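Local coordinates for protein probable glutamine synthetase (Pseudomonas aeruginosa, PDB 4HPP) that belongs to the glutamine synthetase family and holds a magnesium ion and glutamic acid in the pocket of its catalytic domain, at residues L26-L31 / A88-H93; G161-A166 / E175-E180; L239-A244 / A348-G353; A389-A394 / H422-T427. All coordinates share one frame; numbering follows the deposited sequence.

Interaction 1: L26-L31 / A88-H93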
loop_
_atom_site.group_PDB
_atom_site.type_symbol
_atom_site.label_atom_id
_atom_site.label_comp_id
_atom_site.label_asym_id
_atom_site.label_seq_id
_atom_site.Cartn_x
_atom_site.Cartn_y
_atom_site.Cartn_z
ATOM N N LEU A 26 -33.244 -14.522 -8.119
ATOM C CA LEU A 26 -33.289 -14.983 -9.527
ATOM C C LEU A 26 -32.757 -13.912 -10.465
ATOM O O LEU A 26 -32.684 -12.746 -10.090
ATOM C CB LEU A 26 -34.693 -15.312 -9.931
ATOM C CG LEU A 26 -35.725 -14.292 -9.466
ATOM C CD1 LEU A 26 -36.661 -13.836 -10.603
ATOM C CD2 LEU A 26 -36.530 -14.962 -8.370
ATOM N N PRO A 27 -32.353 -14.297 -11.676
ATOM C CA PRO A 27 -31.886 -13.228 -12.588
ATOM C C PRO A 27 -33.040 -12.303 -12.962
ATOM O O PRO A 27 -34.186 -12.787 -13.127
ATOM C CB PRO A 27 -31.369 -14.006 -13.820
ATOM C CG PRO A 27 -31.095 -15.384 -13.298
ATOM C CD PRO A 27 -32.158 -15.636 -12.262
ATOM N N LEU A 28 -32.749 -10.999 -13.024
ATOM C CA LEU A 28 -33.752 -9.992 -13.437
ATOM C C LEU A 28 -34.590 -10.444 -14.659
ATOM O O LEU A 28 -35.811 -10.388 -14.624
ATOM C CB LEU A 28 -33.105 -8.623 -13.699
ATOM C CG LEU A 28 -33.997 -7.446 -14.152
ATOM C CD1 LEU A 28 -34.759 -6.771 -12.979
ATOM C CD2 LEU A 28 -33.167 -6.461 -14.997
ATOM N N ALA A 29 -33.946 -10.976 -15.690
ATOM C CA ALA A 29 -34.683 -11.359 -16.904
ATOM C C ALA A 29 -35.844 -12.258 -16.618
ATOM O O ALA A 29 -36.723 -12.382 -17.469
ATOM C CB ALA A 29 -33.780 -12.025 -17.932
ATOM N N THR A 30 -35.829 -12.918 -15.461
ATOM C CA THR A 30 -36.814 -13.978 -15.185
ATOM C C THR A 30 -37.930 -13.444 -14.299
ATOM O O THR A 30 -38.921 -14.149 -14.010
ATOM C CB THR A 30 -36.201 -15.224 -14.494
ATOM O OG1 THR A 30 -35.565 -14.832 -13.264
ATOM C CG2 THR A 30 -35.183 -15.944 -15.390
ATOM N N LEU A 31 -37.785 -12.197 -13.867
ATOM C CA LEU A 31 -38.668 -11.697 -12.834
ATOM C C LEU A 31 -40.127 -11.903 -13.218
ATOM O O LEU A 31 -40.843 -12.528 -12.453
ATOM C CB LEU A 31 -38.359 -10.243 -12.421
ATOM C CG LEU A 31 -39.347 -9.831 -11.302
ATOM C CD1 LEU A 31 -39.094 -10.643 -10.024
ATOM C CD2 LEU A 31 -39.137 -8.359 -10.996
ATOM N N ALA A 88 -27.008 -3.474 -7.383
ATOM C CA ALA A 88 -28.221 -2.903 -6.883
ATOM C C ALA A 88 -28.720 -3.827 -5.731
ATOM O O ALA A 88 -28.342 -4.988 -5.653
ATOM C CB ALA A 88 -29.253 -2.787 -7.989
ATOM N N LEU A 89 -29.535 -3.274 -4.853
ATOM C CA LEU A 89 -30.352 -4.008 -3.951
ATOM C C LEU A 89 -31.730 -4.081 -4.517
ATOM O O LEU A 89 -32.413 -3.079 -4.593
ATOM C CB LEU A 89 -30.394 -3.245 -2.643
ATOM C CG LEU A 89 -31.120 -3.980 -1.492
ATOM C CD1 LEU A 89 -30.478 -5.311 -1.084
ATOM C CD2 LEU A 89 -31.236 -3.057 -0.283
ATOM N N ASP A 90 -32.165 -5.253 -4.904
ATOM C CA ASP A 90 -33.457 -5.380 -5.536
ATOM C C ASP A 90 -34.225 -6.538 -4.983
ATOM O O ASP A 90 -33.796 -7.669 -5.105
ATOM C CB ASP A 90 -33.260 -5.568 -7.027
ATOM C CG ASP A 90 -34.501 -5.301 -7.808
ATOM O OD1 ASP A 90 -35.635 -5.343 -7.211
ATOM O OD2 ASP A 90 -34.333 -5.043 -9.041
ATOM N N TYR A 91 -35.371 -6.280 -4.373
ATOM C CA TYR A 91 -36.155 -7.390 -3.780
ATOM C C TYR A 91 -37.582 -6.932 -3.547
ATOM O O TYR A 91 -37.841 -5.735 -3.513
ATOM C CB TYR A 91 -35.543 -7.866 -2.409
ATOM C CG TYR A 91 -35.650 -6.791 -1.367
ATOM C CD1 TYR A 91 -36.804 -6.627 -0.605
ATOM C CD2 TYR A 91 -34.598 -5.914 -1.152
ATOM C CE1 TYR A 91 -36.885 -5.609 0.376
ATOM C CE2 TYR A 91 -34.657 -4.919 -0.177
ATOM C CZ TYR A 91 -35.813 -4.749 0.570
ATOM O OH TYR A 91 -35.866 -3.709 1.490
ATOM N N LEU A 92 -38.472 -7.901 -3.374
ATOM C CA LEU A 92 -39.895 -7.726 -3.126
ATOM C C LEU A 92 -40.333 -8.557 -1.900
ATOM O O LEU A 92 -39.889 -9.712 -1.718
ATOM C CB LEU A 92 -40.706 -8.260 -4.318
ATOM C CG LEU A 92 -40.556 -7.657 -5.699
ATOM C CD1 LEU A 92 -39.403 -8.298 -6.439
ATOM C CD2 LEU A 92 -41.830 -7.837 -6.510
ATOM N N HIS A 93 -41.224 -7.983 -1.090
ATOM C CA HIS A 93 -41.824 -8.670 0.027
ATOM C C HIS A 93 -42.877 -9.583 -0.516
ATOM O O HIS A 93 -43.547 -9.258 -1.516
ATOM C CB HIS A 93 -42.441 -7.701 0.994
ATOM C CG HIS A 93 -41.491 -6.666 1.483
ATOM N ND1 HIS A 93 -40.896 -6.745 2.701
ATOM C CD2 HIS A 93 -41.028 -5.480 0.880
ATOM C CE1 HIS A 93 -40.068 -5.667 2.863
ATOM N NE2 HIS A 93 -40.151 -4.892 1.746
#
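Leu31 turns its CG directly opposite the backbone N (chi1 -179°), while Leu92 turns its CG opposite the carbonyl carbon (chi1 -62°). These two choices bring one methyl of each side chain together. Leu31 CD1 stands 4.3 Å from Leu92 CD1, a loose apolar contact between two buried branches. The second meeting is of a different kind. Leu28 CD1 comes to 4.3 Å from Asp90 OD2, the aliphatic tip lying beside a carboxylate oxygen. No hydrogen bond crosses between the segments, and together they bury only 94 Å². The backbones stay well apart, with Leu28 CA 9.2 Å from Asp90 CA.

The carboxylate is held by other groups. Asp90 OD2 forms salt bridges with both Arg75 and Arg8, and these two positive charges would be expected to stabilise the ionised form. Arg75 also touches Leu28, Leu31 and Leu92, so it joins the apolar and polar halves of the contact. Leu31 N bonds to Leu28 O at 2.8 Å, within the turn that leads from strand 21-27 into helix 31-35. A second subunit packs nearby: Glu175 of that subunit rests on Leu26 and Pro27.

Strand 9-15 lies between strands 21-27 and 89-97, so the two segments are not direct neighbours in the sheet. Leu31, at the start of helix 31-35, reaches past strand 9-15 to Leu92 of strand 89-97. This arrangement is consistent with the beta-grasp fold of the glutamine synthetase N-terminal domain.

Interaction 2: G161-A166 / E175-E180. With MG (magnesium ion), chain B; GLU (glutamic acid), chain D.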
loop_
_atom_site.group_PDB
_atom_site.type_symbol
_atom_site.label_atom_id
_atom_site.label_comp_id
_atom_site.label_asym_id
_atom_site.label_seq_id
_atom_site.Cartn_x
_atom_site.Cartn_y
_atom_site.Cartn_z
ATOM N N GLY A 161 -25.425 10.951 4.534
ATOM C CA GLY A 161 -25.793 11.378 3.150
ATOM C C GLY A 161 -26.149 10.186 2.271
ATOM O O GLY A 161 -27.154 10.197 1.570
ATOM N N TRP A 162 -25.387 9.104 2.373
ATOM C CA TRP A 162 -25.653 7.901 1.549
ATOM C C TRP A 162 -26.758 7.085 2.105
ATOM O O TRP A 162 -27.401 6.324 1.399
ATOM C CB TRP A 162 -24.435 7.021 1.397
ATOM C CG TRP A 162 -23.661 7.385 0.180
ATOM C CD1 TRP A 162 -22.377 7.895 0.128
ATOM C CD2 TRP A 162 -24.093 7.288 -1.224
ATOM N NE1 TRP A 162 -21.980 8.108 -1.168
ATOM C CE2 TRP A 162 -22.974 7.775 -2.033
ATOM C CE3 TRP A 162 -25.267 6.884 -1.870
ATOM C CZ2 TRP A 162 -23.052 7.870 -3.440
ATOM C CZ3 TRP A 162 -25.321 6.958 -3.267
ATOM C CH2 TRP A 162 -24.239 7.445 -4.029
ATOM N N LEU A 163 -27.026 7.252 3.384
ATOM C CA LEU A 163 -28.091 6.482 3.962
ATOM C C LEU A 163 -29.420 7.047 3.512
ATOM O O LEU A 163 -30.253 6.345 2.955
ATOM C CB LEU A 163 -27.966 6.405 5.516
ATOM C CG LEU A 163 -29.111 5.632 6.127
ATOM C CD1 LEU A 163 -29.186 4.264 5.489
ATOM C CD2 LEU A 163 -28.968 5.495 7.620
ATOM N N VAL A 164 -29.646 8.303 3.794
ATOM C CA VAL A 164 -30.839 9.015 3.298
ATOM C C VAL A 164 -31.059 8.826 1.796
ATOM O O VAL A 164 -32.172 8.568 1.330
ATOM C CB VAL A 164 -30.829 10.502 3.757
ATOM C CG1 VAL A 164 -31.995 11.264 3.182
ATOM C CG2 VAL A 164 -30.930 10.517 5.278
ATOM N N SER A 165 -30.000 8.822 1.029
ATOM C CA SER A 165 -30.206 8.680 -0.413
ATOM C C SER A 165 -30.652 7.274 -0.735
ATOM O O SER A 165 -31.659 7.058 -1.463
ATOM C CB SER A 165 -28.963 9.094 -1.141
ATOM O OG SER A 165 -28.825 8.366 -2.312
ATOM N N ALA A 166 -29.957 6.291 -0.163
ATOM C CA ALA A 166 -30.399 4.880 -0.303
ATOM C C ALA A 166 -31.869 4.639 0.156
ATOM O O ALA A 166 -32.660 4.026 -0.568
ATOM C CB ALA A 166 -29.437 3.961 0.388
ATOM N N GLU A 175 -36.859 11.045 6.316
ATOM C CA GLU A 175 -37.152 12.424 6.641
ATOM C C GLU A 175 -36.219 13.064 7.712
ATOM O O GLU A 175 -35.964 14.250 7.642
ATOM C CB GLU A 175 -38.639 12.552 7.017
ATOM C CG GLU A 175 -38.961 13.020 8.439
ATOM C CD GLU A 175 -40.442 12.820 8.813
ATOM O OE1 GLU A 175 -40.753 12.272 9.918
ATOM O OE2 GLU A 175 -41.293 13.195 7.979
ATOM N N MET A 176 -35.709 12.289 8.686
ATOM C CA MET A 176 -34.850 12.812 9.747
ATOM C C MET A 176 -33.663 11.857 9.926
ATOM O O MET A 176 -33.848 10.655 9.854
ATOM C CB MET A 176 -35.655 12.874 11.021
ATOM C CG MET A 176 -35.588 14.137 11.841
ATOM S SD MET A 176 -36.117 15.647 11.000
ATOM C CE MET A 176 -34.979 16.707 11.879
ATOM N N PHE A 177 -32.449 12.376 10.130
ATOM C CA PHE A 177 -31.297 11.546 10.516
ATOM C C PHE A 177 -30.618 12.288 11.626
ATOM O O PHE A 177 -30.467 13.496 11.556
ATOM C CB PHE A 177 -30.298 11.296 9.354
ATOM C CG PHE A 177 -29.072 10.511 9.768
ATOM C CD1 PHE A 177 -29.033 9.120 9.621
ATOM C CD2 PHE A 177 -27.969 11.152 10.321
ATOM C CE1 PHE A 177 -27.928 8.389 10.091
ATOM C CE2 PHE A 177 -26.855 10.426 10.755
ATOM C CZ PHE A 177 -26.835 9.047 10.620
ATOM N N LEU A 178 -30.235 11.595 12.679
ATOM C CA LEU A 178 -29.666 12.319 13.826
ATOM C C LEU A 178 -28.759 11.414 14.656
ATOM O O LEU A 178 -29.061 10.234 14.809
ATOM C CB LEU A 178 -30.821 12.884 14.675
ATOM C CG LEU A 178 -31.978 11.978 15.137
ATOM C CD1 LEU A 178 -31.871 11.659 16.629
ATOM C CD2 LEU A 178 -33.345 12.589 14.850
ATOM N N PRO A 179 -27.658 11.948 15.202
ATOM C CA PRO A 179 -26.934 11.151 16.257
ATOM C C PRO A 179 -27.801 11.113 17.496
ATOM O O PRO A 179 -28.499 12.095 17.771
ATOM C CB PRO A 179 -25.709 11.983 16.576
ATOM C CG PRO A 179 -26.141 13.392 16.221
ATOM C CD PRO A 179 -27.128 13.321 15.072
ATOM N N GLU A 180 -27.833 9.975 18.195
ATOM C CA GLU A 180 -28.685 9.813 19.382
ATOM C C GLU A 180 -27.839 9.787 20.693
ATOM O O GLU A 180 -26.646 10.149 20.717
ATOM C CB GLU A 180 -29.489 8.512 19.269
ATOM C CG GLU A 180 -30.952 8.690 18.917
ATOM C CD GLU A 180 -31.823 9.092 20.086
ATOM O OE1 GLU A 180 -33.035 9.286 19.879
ATOM O OE2 GLU A 180 -31.317 9.203 21.216
HETATM MG MG MG B . -34.971 8.406 19.611
HETATM N N GLU D . -33.054 4.704 23.125
HETATM C CA GLU D . -34.427 4.755 23.772
HETATM C C GLU D . -35.253 3.449 23.711
HETATM O O GLU D . -34.748 2.358 23.943
HETATM C CB GLU D . -35.246 5.891 23.175
HETATM C CG GLU D . -34.746 7.257 23.559
HETATM C CD GLU D . -35.429 8.339 22.790
HETATM O OE1 GLU D . -36.155 9.109 23.438
HETATM O OE2 GLU D . -35.255 8.408 21.549
HETATM O OXT GLU D . -36.453 3.439 23.415
#
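Glu180 OE1 binds the magnesium ion at 2.1 Å and stands 2.9 Å from OE2 of the glutamic acid ligand. That ligand oxygen binds the same ion, 2.0 Å away from the magnesium. Glu133 and Glu187 complete the protein part of this site.

Three residues before Glu180, Phe177 brings strand 174-179 against helix 159-169. Its CG lies opposite the backbone N (chi1 177°), which sends the ring to the helix. Leu163 CD2 approaches the ring obliquely, 3.9 Å from Phe177 CE1, and the two side chains cross at about a right angle. Val164 meets the base of the same side chain: Val164 CG2 lies 4.2 Å from Phe177 CB. Tyr186 also meets the Phe177 ring, with the planes about 20° apart. Ser25 of a third subunit is hydrogen-bonded through OG to Phe177 O, so the strand also takes part in the assembly.

Glu175 and Met176 both face Thr189, forming a classic beta bulge. The helix contact is apolar and buried. Glu180, just past the strand, is charged chemistry of another kind: its OE1 and the ligand's OE2 meet on one magnesium ion, which probably offsets the repulsion between two close oxygens.

Interaction 3: L239-A244 / A348-G353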
loop_
_atom_site.group_PDB
_atom_site.type_symbol
_atom_site.label_atom_id
_atom_site.label_comp_id
_atom_site.label_asym_id
_atom_site.label_seq_id
_atom_site.Cartn_x
_atom_site.Cartn_y
_atom_site.Cartn_z
ATOM N N LEU A 239 -48.784 5.535 15.698
ATOM C CA LEU A 239 -50.031 5.123 15.029
ATOM C C LEU A 239 -51.079 6.208 15.102
ATOM O O LEU A 239 -51.294 6.805 16.163
ATOM C CB LEU A 239 -50.594 3.849 15.605
ATOM C CG LEU A 239 -49.738 2.651 15.190
ATOM C CD1 LEU A 239 -49.924 1.480 16.151
ATOM C CD2 LEU A 239 -50.086 2.259 13.771
ATOM N N SER A 240 -51.636 6.529 13.936
ATOM C CA SER A 240 -52.826 7.359 13.839
ATOM C C SER A 240 -53.872 6.491 13.141
ATOM O O SER A 240 -53.534 5.519 12.437
ATOM C CB SER A 240 -52.551 8.697 13.137
ATOM O OG SER A 240 -52.461 8.591 11.724
ATOM N N LEU A 241 -55.128 6.797 13.422
ATOM C CA LEU A 241 -56.270 6.060 12.870
ATOM C C LEU A 241 -57.146 7.047 12.110
ATOM O O LEU A 241 -57.494 8.074 12.676
ATOM C CB LEU A 241 -57.072 5.422 14.014
ATOM C CG LEU A 241 -56.624 4.066 14.554
ATOM C CD1 LEU A 241 -57.730 3.435 15.400
ATOM C CD2 LEU A 241 -56.246 3.141 13.420
ATOM N N GLN A 242 -57.492 6.764 10.856
ATOM C CA GLN A 242 -58.241 7.731 10.012
ATOM C C GLN A 242 -59.467 7.145 9.335
ATOM O O GLN A 242 -59.436 6.030 8.816
ATOM C CB GLN A 242 -57.378 8.316 8.901
ATOM C CG GLN A 242 -56.288 9.272 9.329
ATOM C CD GLN A 242 -55.276 9.484 8.216
ATOM O OE1 GLN A 242 -55.472 9.017 7.081
ATOM N NE2 GLN A 242 -54.196 10.201 8.521
ATOM N N HIS A 243 -60.543 7.925 9.305
ATOM C CA HIS A 243 -61.696 7.587 8.484
ATOM C C HIS A 243 -61.203 7.362 7.072
ATOM O O HIS A 243 -60.251 8.023 6.643
ATOM C CB HIS A 243 -62.761 8.678 8.566
ATOM C CG HIS A 243 -63.842 8.542 7.529
ATOM N ND1 HIS A 243 -64.143 9.530 6.666
ATOM C CD2 HIS A 243 -64.680 7.468 7.214
ATOM C CE1 HIS A 243 -65.129 9.116 5.842
ATOM N NE2 HIS A 243 -65.453 7.853 6.181
ATOM N N ALA A 244 -61.807 6.400 6.366
ATOM C CA ALA A 244 -61.423 6.047 4.982
ATOM C C ALA A 244 -61.424 7.275 4.026
ATOM O O ALA A 244 -62.077 7.257 2.980
ATOM C CB ALA A 244 -62.315 4.910 4.460
ATOM N N ALA A 348 -49.940 -7.261 16.138
ATOM C CA ALA A 348 -50.248 -7.505 17.557
ATOM C C ALA A 348 -50.819 -6.268 18.283
ATOM O O ALA A 348 -51.771 -6.373 19.087
ATOM C CB ALA A 348 -49.027 -8.035 18.276
ATOM N N VAL A 349 -50.278 -5.102 17.950
ATOM C CA VAL A 349 -50.668 -3.870 18.625
ATOM C C VAL A 349 -52.058 -3.456 18.144
ATOM O O VAL A 349 -52.950 -3.137 18.953
ATOM C CB VAL A 349 -49.629 -2.727 18.385
ATOM C CG1 VAL A 349 -50.167 -1.353 18.822
ATOM C CG2 VAL A 349 -48.292 -3.069 19.041
ATOM N N LEU A 350 -52.252 -3.494 16.832
ATOM C CA LEU A 350 -53.510 -3.032 16.252
ATOM C C LEU A 350 -54.620 -3.951 16.726
ATOM O O LEU A 350 -55.775 -3.517 16.824
ATOM C CB LEU A 350 -53.448 -2.999 14.730
ATOM C CG LEU A 350 -52.940 -1.807 13.878
ATOM C CD1 LEU A 350 -52.855 -2.231 12.398
ATOM C CD2 LEU A 350 -53.846 -0.589 13.990
ATOM N N ILE A 351 -54.259 -5.203 17.056
ATOM C CA ILE A 351 -55.235 -6.199 17.534
ATOM C C ILE A 351 -55.796 -5.746 18.876
ATOM O O ILE A 351 -57.014 -5.525 19.002
ATOM C CB ILE A 351 -54.666 -7.653 17.629
ATOM C CG1 ILE A 351 -54.772 -8.374 16.277
ATOM C CG2 ILE A 351 -55.502 -8.491 18.577
ATOM C CD1 ILE A 351 -53.851 -9.553 16.125
ATOM N N ALA A 352 -54.901 -5.585 19.858
ATOM C CA ALA A 352 -55.318 -5.279 21.215
ATOM C C ALA A 352 -56.087 -3.974 21.232
ATOM O O ALA A 352 -57.041 -3.835 21.992
ATOM C CB ALA A 352 -54.130 -5.215 22.156
ATOM N N GLY A 353 -55.668 -3.038 20.382
ATOM C CA GLY A 353 -56.379 -1.781 20.151
ATOM C C GLY A 353 -57.777 -2.067 19.662
ATOM O O GLY A 353 -58.754 -1.551 20.231
#
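Strand 235-243 belongs to the mixed sheet of the catalytic domain, and helix 342-358 packs against it here. Leu239 and Leu241 both point from the strand to the helix, two residues apart. Leu239 CD1 meets Val349 CG1 at 3.9 Å, methyl to methyl, with the two side chains at a slant to each other. Leu239 places its CG opposite the carbonyl carbon (chi1 -72°), and Val349 directs CG1 opposite its backbone N (chi1 167°). Further along the strand, Leu241 CD2 lies 4.5 Å from Leu350 CD2, a looser touch between branch ends. The CB bond of Leu350 runs alongside the strand rather than at it, but the end of the side chain comes closer.

All four residues are buried, and the segments together cover 134 Å². No hydrogen bond crosses between them. The closest CA atoms, Leu239 CA and Leu350 CA, are 9.0 Å apart, so side chains alone make the contact.

Other elements complete the surroundings. Trp266 of helix 261-281 touches both Leu239 and Leu241. Tyr119 of helix 108-121 touches Leu241 and hydrogen-bonds through OH to Leu350 O. Leu350 also packs on Val126 of strand 124-137, a neighbour of strand 235-243 in the sheet.

Aliphatic residues from one face of a strand thus enter a layer of helices. Such a curved sheet backed by helices is characteristic of the glutamine synthetase catalytic domain.

Interaction 4: A389-A394 / H422-T427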
loop_
_atom_site.group_PDB
_atom_site.type_symbol
_atom_site.label_atom_id
_atom_site.label_comp_id
_atom_site.label_asym_id
_atom_site.label_seq_id
_atom_site.Cartn_x
_atom_site.Cartn_y
_atom_site.Cartn_z
ATOM N N ALA A 389 -40.703 -9.168 32.836
ATOM C CA ALA A 389 -39.311 -8.839 33.090
ATOM C C ALA A 389 -38.322 -9.765 32.388
ATOM O O ALA A 389 -37.138 -9.507 32.408
ATOM C CB ALA A 389 -39.044 -8.832 34.593
ATOM N N THR A 390 -38.792 -10.859 31.797
ATOM C CA THR A 390 -37.947 -11.752 30.990
ATOM C C THR A 390 -38.834 -12.182 29.840
ATOM O O THR A 390 -40.058 -12.051 29.898
ATOM C CB THR A 390 -37.517 -13.052 31.739
ATOM O OG1 THR A 390 -38.679 -13.769 32.149
ATOM C CG2 THR A 390 -36.629 -12.764 32.974
ATOM N N LEU A 391 -38.238 -12.748 28.809
ATOM C CA LEU A 391 -39.037 -13.379 27.763
ATOM C C LEU A 391 -40.034 -14.429 28.290
ATOM O O LEU A 391 -41.205 -14.509 27.789
ATOM C CB LEU A 391 -38.104 -14.016 26.752
ATOM C CG LEU A 391 -38.801 -14.431 25.488
ATOM C CD1 LEU A 391 -39.745 -13.327 24.992
ATOM C CD2 LEU A 391 -37.691 -14.822 24.521
ATOM N N GLY A 392 -39.569 -15.229 29.283
ATOM C CA GLY A 392 -40.384 -16.327 29.895
ATOM C C GLY A 392 -41.700 -15.807 30.443
ATOM O O GLY A 392 -42.817 -16.237 30.049
ATOM N N ASP A 393 -41.555 -14.845 31.344
ATOM C CA ASP A 393 -42.706 -14.108 31.864
ATOM C C ASP A 393 -43.536 -13.522 30.745
ATOM O O ASP A 393 -44.773 -13.516 30.858
ATOM C CB ASP A 393 -42.278 -13.060 32.914
ATOM C CG ASP A 393 -41.387 -13.679 34.027
ATOM O OD1 ASP A 393 -41.276 -14.938 34.056
ATOM O OD2 ASP A 393 -40.791 -12.932 34.859
ATOM N N ALA A 394 -42.887 -13.089 29.647
ATOM C CA ALA A 394 -43.662 -12.412 28.600
ATOM C C ALA A 394 -44.446 -13.442 27.882
ATOM O O ALA A 394 -45.589 -13.188 27.561
ATOM C CB ALA A 394 -42.826 -11.584 27.647
ATOM N N HIS A 422 -37.749 -22.315 22.902
ATOM C CA HIS A 422 -36.560 -22.882 22.362
ATOM C C HIS A 422 -35.468 -21.856 22.299
ATOM O O HIS A 422 -34.292 -22.140 22.641
ATOM C CB HIS A 422 -36.831 -23.537 21.031
ATOM C CG HIS A 422 -35.614 -24.214 20.451
ATOM N ND1 HIS A 422 -35.510 -24.533 19.146
ATOM C CD2 HIS A 422 -34.408 -24.600 21.056
ATOM C CE1 HIS A 422 -34.298 -25.099 18.930
ATOM N NE2 HIS A 422 -33.635 -25.140 20.109
ATOM N N GLU A 423 -35.834 -20.641 21.909
ATOM C CA GLU A 423 -34.874 -19.571 21.958
ATOM C C GLU A 423 -34.399 -19.417 23.406
ATOM O O GLU A 423 -33.200 -19.359 23.657
ATOM C CB GLU A 423 -35.460 -18.266 21.417
ATOM C CG GLU A 423 -34.482 -17.118 21.552
ATOM C CD GLU A 423 -35.082 -15.763 21.241
ATOM O OE1 GLU A 423 -34.597 -14.777 21.832
ATOM O OE2 GLU A 423 -36.004 -15.677 20.405
ATOM N N LEU A 424 -35.315 -19.373 24.369
ATOM C CA LEU A 424 -34.851 -19.180 25.753
ATOM C C LEU A 424 -34.142 -20.402 26.334
ATOM O O LEU A 424 -33.160 -20.247 27.064
ATOM C CB LEU A 424 -35.899 -18.541 26.678
ATOM C CG LEU A 424 -37.193 -19.170 27.146
ATOM C CD1 LEU A 424 -37.009 -19.856 28.505
ATOM C CD2 LEU A 424 -38.242 -18.071 27.251
ATOM N N ALA A 425 -34.570 -21.611 25.961
ATOM C CA ALA A 425 -33.710 -22.789 26.237
ATOM C C ALA A 425 -32.301 -22.468 25.761
ATOM O O ALA A 425 -31.352 -22.561 26.545
ATOM C CB ALA A 425 -34.202 -24.095 25.592
ATOM N N LEU A 426 -32.137 -22.049 24.505
ATOM C CA LEU A 426 -30.775 -21.971 24.001
ATOM C C LEU A 426 -29.913 -20.970 24.755
ATOM O O LEU A 426 -28.683 -21.014 24.654
ATOM C CB LEU A 426 -30.729 -21.735 22.501
ATOM C CG LEU A 426 -31.210 -22.906 21.637
ATOM C CD1 LEU A 426 -31.650 -22.386 20.260
ATOM C CD2 LEU A 426 -30.122 -23.991 21.552
ATOM N N THR A 427 -30.541 -20.097 25.539
ATOM C CA THR A 427 -29.823 -18.943 26.100
ATOM C C THR A 427 -29.594 -18.969 27.623
ATOM O O THR A 427 -28.691 -18.276 28.142
ATOM C CB THR A 427 -30.503 -17.629 25.674
ATOM O OG1 THR A 427 -31.934 -17.769 25.773
ATOM C CG2 THR A 427 -30.141 -17.376 24.234
#
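Two flat groups take part in the contact, the Glu423 carboxylate and the peptide unit that ends at Gly392 N, and each meets an aliphatic branch. Glu423 OE1 has Leu391 CD2 4.1 Å away, and the two side chains cross at about a right angle. At the peptide, a methyl of Leu424 makes the contact: Leu424 CD2 lies 3.7 Å from Gly392 N and 3.8 Å from Gly392 CA. The same methyl stands 4.1 Å from Leu391 CG. Leu424 thus packs into the first turn of helix 391-399, touching backbone as well as side chain.

With chi1 at 68°, Leu424 takes the crowded position, and its CD2 reaches the start of helix 391-399. No hydrogen bond joins the two segments, which together bury 150 Å².

The carboxylate has its polar partners outside the contact. Glu423 OE2 forms a salt bridge with Lys420. Glu423 OE1 accepts a hydrogen bond from Ala285 N and is weakly bonded to Tyr439 OH. The Ala285 bond, with weaker help from Tyr439, holds OE1, the oxygen nearer Leu391; Lys420 holds OE2.

The helix start is capped within its own segment. Thr390 is the N-cap, and Asp393 N donates to Thr390 OG1 at 3.2 Å in a nearly straight bond (169°).

The contact sets the beginning of helix 391-399 against the later part of helix 410-427. Leu391 and Ala394 touch Tyr288 of helix 288-291, and helix 432-439 touches Thr427 through Leu435 and Tyr439.

From the N terminus, the four contacts close one after another; none nests in or crosses another. Interaction 1 has 56 residues between its segments and closes within the N-terminal domain. The other three lie in the catalytic domain. Interaction 2 closes a short connection of eight residues between a helix and the following strand. Interaction 3 has 103 residues between its segments and brings a late helix back to the same sheet that interaction 2 reaches; their centres are about 28 Å apart. Interaction 4 closes the next stretch, joining two helices near the C terminus. It begins on the helix after that of interaction 3, and lies across the chain's centre from interaction 2.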